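Long-range contacts in enolase (PDB 3UGV), which is of unestablished substrate but, as a magnesium-binding member of the enolase superfamily, probably abstracts a proton next to a carboxylate to form an enolate intermediate: residues 162-167 with 346-351; 91-96 with 109-114; 169-174 with 206-211; 67-72 with 140-145. One frame throughout, in Å; residues are numbered along the deposited sequence.

From the N terminus, contact 4 opens the first loop, closed when the end of helix 123-142 meets the turn and start of strand 71-75. Within that loop lies contact 2, which packs helix 83-97 on helix 104-114; both contacts stay in the N-terminal domain, their nearest atoms about 11 Å apart. Only after contact 4 has closed does contact 1 open, at the end of strand 157-162, and it runs on to strand 346-348, taking in most of the barrel. Contact 3, between helices 171-183 and 202-216, falls inside this long loop and touches contact 1 where L166 and W167 meet V174. Contacts 1 and 2 lie on opposite sides of the chain's centre.

Contact 1. Residues 162-167 with 346-351; sequences NSNGLW and LEWQSW
The W348 indole takes N162 OD1 at its edge, in plane, 3.7 Å from CE3, with the N162 amide turned 85° to the ring; over one face, toward the rim, sits S350 N. W351 carries Q349 CG on one face and has N164 O at its edge, while its CH2 reaches the edge of W167. W348 stands where strands 157-162 and 346-348 pair in parallel, first and last β-strands of the barrel domain of the enolase superfamily; W351 and W167 lie in the loops that follow. N162 and W348 form the bridge, both with CG anti to the backbone N (chi1 -169° and -180°), which lays their side chains side by side on one face of the sheet. S163 N donates to W348 O at 2.8 Å, almost in line with the carbonyl, and S163 OG adds a longer bond from above the carbonyl plane. N162 OD1 accepts from N164 N at 2.8 Å, an Asx turn. E347, whose side chain lies about 5 Å from a bound magnesium ion, points its carboxylate to K194 and L328 N. N164 ND2 bonds E184 OE1 and also S350 OG at 3.2 Å, and N164 OD1 receives S350 N at 2.9 Å, in plane on a lone pair.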
# COMPACT_ATOMS: atom_id res chain seq x y z
N ASN F 162 -17.12 -35.65 -5.96
CA ASN F 162 -18.47 -36.03 -5.58
C ASN F 162 -18.96 -35.26 -4.35
O ASN F 162 -18.48 -35.50 -3.23
CB ASN F 162 -18.52 -37.55 -5.34
CG ASN F 162 -19.93 -38.09 -5.20
OD1 ASN F 162 -20.87 -37.37 -4.87
ND2 ASN F 162 -20.09 -39.39 -5.45
N SER F 163 -19.91 -34.35 -4.53
CA SER F 163 -20.47 -33.67 -3.37
C SER F 163 -21.84 -34.18 -2.92
O SER F 163 -22.56 -33.48 -2.20
CB SER F 163 -20.47 -32.13 -3.53
OG SER F 163 -21.34 -31.70 -4.56
N ASN F 164 -22.19 -35.41 -3.30
CA ASN F 164 -23.50 -35.95 -2.92
C ASN F 164 -23.79 -36.01 -1.42
O ASN F 164 -24.95 -35.94 -1.01
CB ASN F 164 -23.70 -37.34 -3.50
CG ASN F 164 -24.45 -37.34 -4.82
OD1 ASN F 164 -25.09 -36.35 -5.20
ND2 ASN F 164 -24.39 -38.46 -5.52
N GLY F 165 -22.75 -36.15 -0.59
CA GLY F 165 -22.98 -36.36 0.83
C GLY F 165 -21.82 -36.05 1.78
O GLY F 165 -21.23 -34.98 1.71
N LEU F 166 -21.50 -37.00 2.66
CA LEU F 166 -20.53 -36.76 3.72
C LEU F 166 -20.95 -35.55 4.57
O LEU F 166 -20.13 -34.65 4.85
CB LEU F 166 -19.11 -36.59 3.17
CG LEU F 166 -18.67 -37.70 2.21
CD1 LEU F 166 -17.21 -37.56 1.82
CD2 LEU F 166 -18.92 -39.07 2.84
N TRP F 167 -22.22 -35.54 4.96
CA TRP F 167 -22.77 -34.50 5.82
C TRP F 167 -22.36 -34.78 7.26
O TRP F 167 -21.51 -35.64 7.49
CB TRP F 167 -24.29 -34.40 5.67
CG TRP F 167 -24.67 -33.79 4.35
CD1 TRP F 167 -25.18 -34.44 3.26
CD2 TRP F 167 -24.51 -32.43 3.98
NE1 TRP F 167 -25.37 -33.54 2.24
CE2 TRP F 167 -24.96 -32.30 2.65
CE3 TRP F 167 -24.04 -31.29 4.64
CZ2 TRP F 167 -24.97 -31.08 1.98
CZ3 TRP F 167 -24.04 -30.09 3.98
CH2 TRP F 167 -24.49 -29.99 2.66
N LEU F 346 -14.83 -29.84 -11.24
CA LEU F 346 -16.27 -29.75 -11.42
C LEU F 346 -16.98 -30.36 -10.21
O LEU F 346 -16.73 -31.51 -9.86
CB LEU F 346 -16.70 -30.49 -12.68
CG LEU F 346 -18.20 -30.39 -12.93
CD1 LEU F 346 -18.50 -29.86 -14.31
CD2 LEU F 346 -18.89 -31.71 -12.68
N GLU F 347 -17.86 -29.61 -9.56
CA GLU F 347 -18.60 -30.18 -8.45
C GLU F 347 -19.73 -31.04 -9.00
O GLU F 347 -20.56 -30.55 -9.76
CB GLU F 347 -19.19 -29.10 -7.55
CG GLU F 347 -19.90 -29.67 -6.33
CD GLU F 347 -20.56 -28.61 -5.48
OE1 GLU F 347 -20.23 -28.49 -4.28
OE2 GLU F 347 -21.42 -27.88 -6.02
N TRP F 348 -19.78 -32.31 -8.59
CA TRP F 348 -20.82 -33.20 -9.08
C TRP F 348 -21.75 -33.66 -7.98
O TRP F 348 -21.30 -34.01 -6.89
CB TRP F 348 -20.23 -34.40 -9.83
CG TRP F 348 -21.27 -35.37 -10.38
CD1 TRP F 348 -21.84 -35.34 -11.63
CD2 TRP F 348 -21.85 -36.51 -9.71
NE1 TRP F 348 -22.73 -36.38 -11.77
CE2 TRP F 348 -22.75 -37.11 -10.61
CE3 TRP F 348 -21.69 -37.07 -8.44
CZ2 TRP F 348 -23.50 -38.25 -10.28
CZ3 TRP F 348 -22.42 -38.21 -8.11
CH2 TRP F 348 -23.32 -38.78 -9.03
N GLN F 349 -23.04 -33.65 -8.28
CA GLN F 349 -24.06 -34.22 -7.40
C GLN F 349 -25.20 -34.70 -8.29
O GLN F 349 -25.33 -34.25 -9.42
CB GLN F 349 -24.55 -33.20 -6.37
CG GLN F 349 -25.45 -32.12 -6.95
CD GLN F 349 -24.69 -31.06 -7.73
OE1 GLN F 349 -23.54 -30.72 -7.42
NE2 GLN F 349 -25.34 -30.52 -8.75
N SER F 350 -26.01 -35.63 -7.80
CA SER F 350 -27.12 -36.16 -8.61
C SER F 350 -28.50 -35.75 -8.07
O SER F 350 -29.51 -36.39 -8.34
CB SER F 350 -27.01 -37.68 -8.76
OG SER F 350 -26.90 -38.32 -7.51
N TRP F 351 -28.52 -34.66 -7.32
CA TRP F 351 -29.74 -34.15 -6.72
C TRP F 351 -30.81 -33.83 -7.74
O TRP F 351 -32.00 -33.99 -7.46
CB TRP F 351 -29.42 -32.93 -5.86
CG TRP F 351 -28.41 -33.22 -4.78
CD1 TRP F 351 -27.95 -34.46 -4.40
CD2 TRP F 351 -27.73 -32.27 -3.96
NE1 TRP F 351 -27.03 -34.33 -3.39
CE2 TRP F 351 -26.88 -33.00 -3.10
CE3 TRP F 351 -27.76 -30.88 -3.86
CZ2 TRP F 351 -26.07 -32.38 -2.16
CZ3 TRP F 351 -26.95 -30.27 -2.92
CH2 TRP F 351 -26.12 -31.01 -2.09

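Contact 2. Residues 91-96 with 109-114; sequences HDMSDM and DKTRKS
M93 and M96 reach from helix 83-97 to T111, K110 and S114 on helix 104-114, a sulfur-and-methyl packing between two helices of the N-terminal capping domain of the enolase superfamily. M93 crosses T111 at about a right angle, its CE resting 4.0 Å from T111 CB. M96 works one turn further along: its SD lies 3.8 Å from S114 CB, and its CE turns to K110 CB at 4.0 Å. The bend that separates sulfur and methyl is at the last torsion of M96 (chi3 87°), whereas M93 stays extended beyond CG and lays SD and CE across T111 CB. The axes of the two short segments stand 11.0 Å apart at closest approach and 119° apart in direction, so long, flexible thioethers fill the space between the backbones.

In the next shell, T111 OG1 bonds back to I107 O and Y108 O, while its CB faces M93, and K110 NZ hydrogen-bonds Q100 OE1, while its CB packs on M96. Helix 123-142 backs the contact, with A127 and V131 against M93 and A128 against T111. On helix 83-97, D92 meets K84 and Y85 of a second subunit. S114 OG, beside the M96 sulfur, hydrogen-bonds T111 O at 2.8 Å.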
# COMPACT_ATOMS: atom_id res chain seq x y z
N HIS F 91 -41.73 -15.01 -15.02
CA HIS F 91 -42.83 -14.75 -15.94
C HIS F 91 -42.92 -13.27 -16.30
O HIS F 91 -43.35 -12.91 -17.40
CB HIS F 91 -44.15 -15.28 -15.37
CG HIS F 91 -44.24 -16.78 -15.36
ND1 HIS F 91 -45.21 -17.47 -14.66
CD2 HIS F 91 -43.47 -17.73 -15.96
CE1 HIS F 91 -45.04 -18.77 -14.83
NE2 HIS F 91 -43.99 -18.95 -15.61
N ASP F 92 -42.50 -12.42 -15.38
CA ASP F 92 -42.44 -10.98 -15.63
C ASP F 92 -41.36 -10.64 -16.65
O ASP F 92 -41.50 -9.69 -17.41
CB ASP F 92 -42.18 -10.21 -14.34
CG ASP F 92 -43.44 -9.68 -13.70
OD1 ASP F 92 -44.44 -9.48 -14.44
OD2 ASP F 92 -43.44 -9.45 -12.47
N MET F 93 -40.27 -11.41 -16.65
CA MET F 93 -39.22 -11.20 -17.64
C MET F 93 -39.70 -11.71 -18.99
O MET F 93 -39.41 -11.13 -20.03
CB MET F 93 -37.92 -11.89 -17.23
CG MET F 93 -37.10 -11.11 -16.22
SD MET F 93 -35.82 -12.10 -15.40
CE MET F 93 -35.11 -10.89 -14.28
N SER F 94 -40.46 -12.81 -18.95
CA SER F 94 -41.05 -13.35 -20.16
C SER F 94 -41.93 -12.29 -20.85
O SER F 94 -41.77 -12.05 -22.05
CB SER F 94 -41.85 -14.62 -19.84
OG SER F 94 -42.36 -15.21 -21.03
N ASP F 95 -42.84 -11.67 -20.10
CA ASP F 95 -43.69 -10.60 -20.65
C ASP F 95 -42.84 -9.50 -21.27
O ASP F 95 -43.12 -9.01 -22.36
CB ASP F 95 -44.59 -9.99 -19.58
CG ASP F 95 -45.68 -10.95 -19.11
OD1 ASP F 95 -45.99 -11.91 -19.85
OD2 ASP F 95 -46.23 -10.73 -18.01
N MET F 96 -41.80 -9.10 -20.55
CA MET F 96 -40.93 -8.01 -20.96
C MET F 96 -40.09 -8.35 -22.19
O MET F 96 -39.65 -7.46 -22.92
CB MET F 96 -40.02 -7.61 -19.79
CG MET F 96 -39.16 -6.39 -20.04
SD MET F 96 -37.59 -6.43 -19.15
CE MET F 96 -36.57 -7.32 -20.31
N ASP F 109 -28.28 -8.00 -20.24
CA ASP F 109 -28.30 -6.58 -19.91
C ASP F 109 -29.71 -6.06 -19.62
O ASP F 109 -29.91 -5.37 -18.62
CB ASP F 109 -27.63 -5.76 -21.00
CG ASP F 109 -27.78 -4.27 -20.76
OD1 ASP F 109 -27.01 -3.72 -19.93
OD2 ASP F 109 -28.67 -3.64 -21.40
N LYS F 110 -30.68 -6.40 -20.47
CA LYS F 110 -32.07 -5.95 -20.30
C LYS F 110 -32.74 -6.48 -19.02
O LYS F 110 -33.47 -5.75 -18.36
CB LYS F 110 -32.93 -6.31 -21.52
CG LYS F 110 -32.46 -5.71 -22.85
CD LYS F 110 -33.28 -6.24 -24.03
CE LYS F 110 -32.81 -5.64 -25.35
NZ LYS F 110 -33.68 -6.05 -26.48
N THR F 111 -32.52 -7.75 -18.69
CA THR F 111 -33.09 -8.32 -17.47
C THR F 111 -32.51 -7.69 -16.19
O THR F 111 -33.26 -7.39 -15.25
CB THR F 111 -32.93 -9.85 -17.41
OG1 THR F 111 -31.54 -10.21 -17.40
CG2 THR F 111 -33.61 -10.50 -18.60
N ARG F 112 -31.20 -7.49 -16.16
CA ARG F 112 -30.55 -6.85 -15.01
C ARG F 112 -30.93 -5.37 -14.85
O ARG F 112 -31.07 -4.89 -13.72
CB ARG F 112 -29.04 -7.01 -15.07
CG ARG F 112 -28.58 -8.45 -14.87
CD ARG F 112 -27.07 -8.54 -14.73
NE ARG F 112 -26.64 -8.60 -13.33
CZ ARG F 112 -25.45 -8.17 -12.91
NH1 ARG F 112 -24.60 -7.65 -13.77
NH2 ARG F 112 -25.13 -8.26 -11.62
N LYS F 113 -31.08 -4.66 -15.96
CA LYS F 113 -31.54 -3.27 -15.90
C LYS F 113 -32.95 -3.16 -15.33
O LYS F 113 -33.25 -2.23 -14.58
CB LYS F 113 -31.51 -2.59 -17.27
CG LYS F 113 -30.13 -2.14 -17.75
CD LYS F 113 -30.27 -1.32 -19.05
CE LYS F 113 -28.94 -1.15 -19.80
NZ LYS F 113 -27.90 -0.41 -19.03
N SER F 114 -33.83 -4.09 -15.69
CA SER F 114 -35.23 -4.01 -15.27
C SER F 114 -35.39 -4.08 -13.74
O SER F 114 -36.38 -3.56 -13.19
CB SER F 114 -36.08 -5.10 -15.93
OG SER F 114 -35.86 -6.37 -15.34

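Contact 3. Residues 169-174 with 206-211; sequences KSPAEV and IETAEA
T208 and P171 meet where the two segments come closest, with 4.3 Å between their CA atoms, and the T208 side chain forks from CB into two unlike contacts. OG1 stays beside the T208 backbone N (chi1 -61°) and lies over the proline, 3.7 Å from P171 CA and 3.8 Å from P171 CG; its hydrogen bond goes back along its own helix to V204 O. CG2 turns the other way and presses on V174 CG1 at 3.5 Å, tighter than usual for two methyls. A serine here would keep the hydroxyl but would probably leave V174 CG1 without its methyl partner and open a gap between the helices. E207, extended beyond CG, crosses the proline at a slant and brings OE2 to 3.3 Å from P171 CG, and A211 CB sits 4.3 Å from P171 CB. S170 is the N-cap of helix 171-183, its OG taking a weak bond from E173 N. Inward, L195 of strand 192-196 lies under both V174 and T208. Helices 171-183 and 202-216 thus pack as neighbours outside the strand that joins them, the arrangement of successive β/α units in the barrel domain of the enolase superfamily.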
# COMPACT_ATOMS: atom_id res chain seq x y z
N LYS F 169 -22.76 -36.46 9.91
CA LYS F 169 -23.06 -37.69 10.64
C LYS F 169 -21.82 -38.19 11.37
O LYS F 169 -20.81 -37.49 11.44
CB LYS F 169 -23.59 -38.76 9.68
CG LYS F 169 -24.85 -38.31 8.93
CD LYS F 169 -25.39 -39.39 8.02
CE LYS F 169 -24.38 -39.75 6.93
NZ LYS F 169 -24.84 -40.89 6.09
N SER F 170 -21.88 -39.39 11.94
CA SER F 170 -20.77 -39.92 12.72
C SER F 170 -19.62 -40.33 11.81
O SER F 170 -19.84 -40.63 10.63
CB SER F 170 -21.22 -41.15 13.51
OG SER F 170 -21.45 -42.24 12.63
N PRO F 171 -18.40 -40.36 12.35
CA PRO F 171 -17.23 -40.78 11.57
C PRO F 171 -17.46 -42.09 10.81
O PRO F 171 -17.25 -42.12 9.59
CB PRO F 171 -16.15 -40.97 12.64
CG PRO F 171 -16.52 -39.98 13.71
CD PRO F 171 -18.03 -39.89 13.71
N ALA F 172 -17.87 -43.15 11.51
CA ALA F 172 -18.01 -44.46 10.87
C ALA F 172 -19.05 -44.43 9.76
O ALA F 172 -18.87 -45.05 8.72
CB ALA F 172 -18.34 -45.54 11.90
N GLU F 173 -20.13 -43.69 9.97
CA GLU F 173 -21.17 -43.56 8.95
C GLU F 173 -20.66 -42.78 7.76
O GLU F 173 -21.03 -43.06 6.62
CB GLU F 173 -22.37 -42.82 9.51
CG GLU F 173 -23.35 -43.65 10.30
CD GLU F 173 -24.58 -42.85 10.64
OE1 GLU F 173 -24.49 -41.94 11.49
OE2 GLU F 173 -25.64 -43.11 10.03
N VAL F 174 -19.82 -41.78 8.00
CA VAL F 174 -19.34 -40.93 6.92
C VAL F 174 -18.30 -41.70 6.10
O VAL F 174 -18.27 -41.60 4.87
CB VAL F 174 -18.80 -39.58 7.44
CG1 VAL F 174 -18.03 -38.85 6.35
CG2 VAL F 174 -19.96 -38.73 7.93
N ILE F 206 -12.10 -33.92 12.59
CA ILE F 206 -10.80 -34.44 12.21
C ILE F 206 -10.86 -35.96 12.19
O ILE F 206 -10.32 -36.62 11.30
CB ILE F 206 -9.72 -33.94 13.20
CG1 ILE F 206 -9.44 -32.46 12.95
CG2 ILE F 206 -8.45 -34.79 13.11
CD1 ILE F 206 -8.59 -31.82 14.00
N GLU F 207 -11.52 -36.51 13.20
CA GLU F 207 -11.75 -37.94 13.31
C GLU F 207 -12.44 -38.44 12.04
O GLU F 207 -12.08 -39.48 11.50
CB GLU F 207 -12.63 -38.19 14.53
CG GLU F 207 -12.66 -39.60 15.03
CD GLU F 207 -13.63 -39.74 16.20
OE1 GLU F 207 -13.60 -38.88 17.12
OE2 GLU F 207 -14.45 -40.69 16.18
N THR F 208 -13.43 -37.68 11.58
CA THR F 208 -14.13 -38.01 10.34
C THR F 208 -13.21 -38.03 9.11
O THR F 208 -13.25 -38.97 8.32
CB THR F 208 -15.31 -37.07 10.12
OG1 THR F 208 -16.22 -37.20 11.21
CG2 THR F 208 -16.03 -37.43 8.83
N ALA F 209 -12.40 -36.99 8.95
CA ALA F 209 -11.42 -36.94 7.88
C ALA F 209 -10.52 -38.19 7.89
O ALA F 209 -10.32 -38.84 6.85
CB ALA F 209 -10.56 -35.66 7.99
N GLU F 210 -9.99 -38.53 9.06
CA GLU F 210 -9.09 -39.68 9.20
C GLU F 210 -9.82 -40.97 8.85
O GLU F 210 -9.27 -41.82 8.17
CB GLU F 210 -8.50 -39.77 10.61
CG GLU F 210 -7.67 -38.54 11.05
CD GLU F 210 -6.34 -38.38 10.30
OE1 GLU F 210 -6.11 -39.11 9.31
OE2 GLU F 210 -5.52 -37.52 10.71
N ALA F 211 -11.07 -41.09 9.28
CA ALA F 211 -11.87 -42.28 8.98
C ALA F 211 -12.16 -42.43 7.48
O ALA F 211 -12.12 -43.53 6.93
CB ALA F 211 -13.17 -42.26 9.78

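Contact 4. Residues 67-72 with 140-145; sequences EGVPGR and ARAANM
R141 runs extended from CG to NE (chi2 and chi3 both 178°) across the proline of the 67-72 turn, while R72 bends at chi3 (-80°) and puts its NH2 over one face of the R141 guanidinium, toward the rim. The two guanidinium planes are 48° apart and R72 NH2 lies 3.6 Å from R141 NH2, a close approach of like charges which the D137 carboxylate, in a salt bridge with R141 NE, probably eases; R72 NE is held by L377 O, and D378 is a long, weak partner of R72 NH2. Lower on the R141 chain, CD passes 3.8 Å from P70 CG and 3.3 Å from P70 O, and CB touches V69 CG1. That same valine methyl meets A142 CB at 4.1 Å. The contact joins the start of strand 71-75, an outer strand of the three-stranded antiparallel sheet of the N-terminal capping domain, to the C-terminal end of helix 123-142. A Schellman motif ends that helix, with N144 at positive phi as its C-prime residue, M145 N reaching A140 O and N144 N reaching R141 O. A leucine in place of R141 would probably leave D137 without this charged mate and break the water link to R72 O. In that link the water lies at the edge of the R141 guanidinium, in plane, accepting from NH2 at 2.9 Å and donating to R72 O at 3.1 Å.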
# COMPACT_ATOMS: atom_id res chain seq x y z
N GLU F 67 -39.42 -19.34 -34.06
CA GLU F 67 -38.89 -20.26 -35.06
C GLU F 67 -38.96 -21.72 -34.62
O GLU F 67 -38.46 -22.61 -35.32
CB GLU F 67 -37.43 -19.89 -35.38
CG GLU F 67 -37.23 -18.50 -35.99
CD GLU F 67 -37.39 -17.37 -34.98
OE1 GLU F 67 -37.27 -17.64 -33.76
OE2 GLU F 67 -37.62 -16.22 -35.41
N GLY F 68 -39.55 -21.96 -33.45
CA GLY F 68 -39.77 -23.32 -32.97
C GLY F 68 -38.59 -24.00 -32.29
O GLY F 68 -38.63 -25.20 -32.03
N VAL F 69 -37.53 -23.24 -32.01
CA VAL F 69 -36.37 -23.76 -31.30
C VAL F 69 -36.56 -23.66 -29.79
O VAL F 69 -36.83 -22.58 -29.26
CB VAL F 69 -35.10 -23.01 -31.69
CG1 VAL F 69 -33.88 -23.65 -31.05
CG2 VAL F 69 -34.96 -22.98 -33.21
N PRO F 70 -36.45 -24.78 -29.08
CA PRO F 70 -36.66 -24.77 -27.63
C PRO F 70 -35.40 -24.36 -26.86
O PRO F 70 -34.31 -24.34 -27.42
CB PRO F 70 -36.98 -26.23 -27.33
CG PRO F 70 -36.10 -26.98 -28.31
CD PRO F 70 -36.07 -26.12 -29.57
N GLY F 71 -35.57 -24.05 -25.58
CA GLY F 71 -34.45 -23.81 -24.69
C GLY F 71 -34.80 -24.33 -23.31
O GLY F 71 -35.86 -24.02 -22.76
N ARG F 72 -33.92 -25.14 -22.74
CA ARG F 72 -34.20 -25.77 -21.46
C ARG F 72 -33.04 -25.65 -20.48
O ARG F 72 -31.91 -26.02 -20.79
CB ARG F 72 -34.55 -27.25 -21.68
CG ARG F 72 -35.92 -27.48 -22.30
CD ARG F 72 -36.32 -28.96 -22.32
NE ARG F 72 -35.70 -29.68 -23.42
CZ ARG F 72 -36.10 -29.58 -24.68
NH1 ARG F 72 -37.12 -28.79 -25.00
NH2 ARG F 72 -35.48 -30.27 -25.63
N ALA F 140 -27.71 -22.36 -28.75
CA ALA F 140 -26.92 -23.53 -29.12
C ALA F 140 -27.71 -24.49 -30.01
O ALA F 140 -27.21 -24.95 -31.03
CB ALA F 140 -26.44 -24.24 -27.88
N ARG F 141 -28.94 -24.79 -29.61
CA ARG F 141 -29.80 -25.67 -30.40
C ARG F 141 -30.05 -25.07 -31.79
O ARG F 141 -29.99 -25.77 -32.80
CB ARG F 141 -31.14 -25.94 -29.68
CG ARG F 141 -30.98 -26.73 -28.39
CD ARG F 141 -32.31 -26.94 -27.65
NE ARG F 141 -32.12 -27.75 -26.44
CZ ARG F 141 -32.08 -29.09 -26.44
NH1 ARG F 141 -32.22 -29.76 -27.57
NH2 ARG F 141 -31.89 -29.75 -25.30
N ALA F 142 -30.31 -23.78 -31.82
CA ALA F 142 -30.49 -23.07 -33.08
C ALA F 142 -29.26 -23.18 -34.00
O ALA F 142 -29.38 -23.07 -35.21
CB ALA F 142 -30.84 -21.60 -32.83
N ALA F 143 -28.08 -23.39 -33.43
CA ALA F 143 -26.87 -23.57 -34.25
C ALA F 143 -26.56 -25.05 -34.43
O ALA F 143 -25.52 -25.41 -34.98
CB ALA F 143 -25.69 -22.85 -33.62
N ASN F 144 -27.45 -25.90 -33.94
CA ASN F 144 -27.23 -27.35 -33.91
C ASN F 144 -25.85 -27.74 -33.35
O ASN F 144 -25.16 -28.60 -33.89
CB ASN F 144 -27.45 -27.95 -35.31
CG ASN F 144 -27.50 -29.47 -35.29
OD1 ASN F 144 -26.79 -30.14 -36.04
ND2 ASN F 144 -28.35 -30.02 -34.43
N MET F 145 -25.46 -27.08 -32.25
CA MET F 145 -24.18 -27.33 -31.60
C MET F 145 -24.36 -27.59 -30.12
O MET F 145 -25.22 -26.98 -29.48
CB MET F 145 -23.26 -26.12 -31.75
CG MET F 145 -22.72 -25.92 -33.17
SD MET F 145 -21.79 -24.39 -33.34
CE MET F 145 -21.27 -24.53 -35.04
O HOH W 1 -31.36 -28.43 -22.72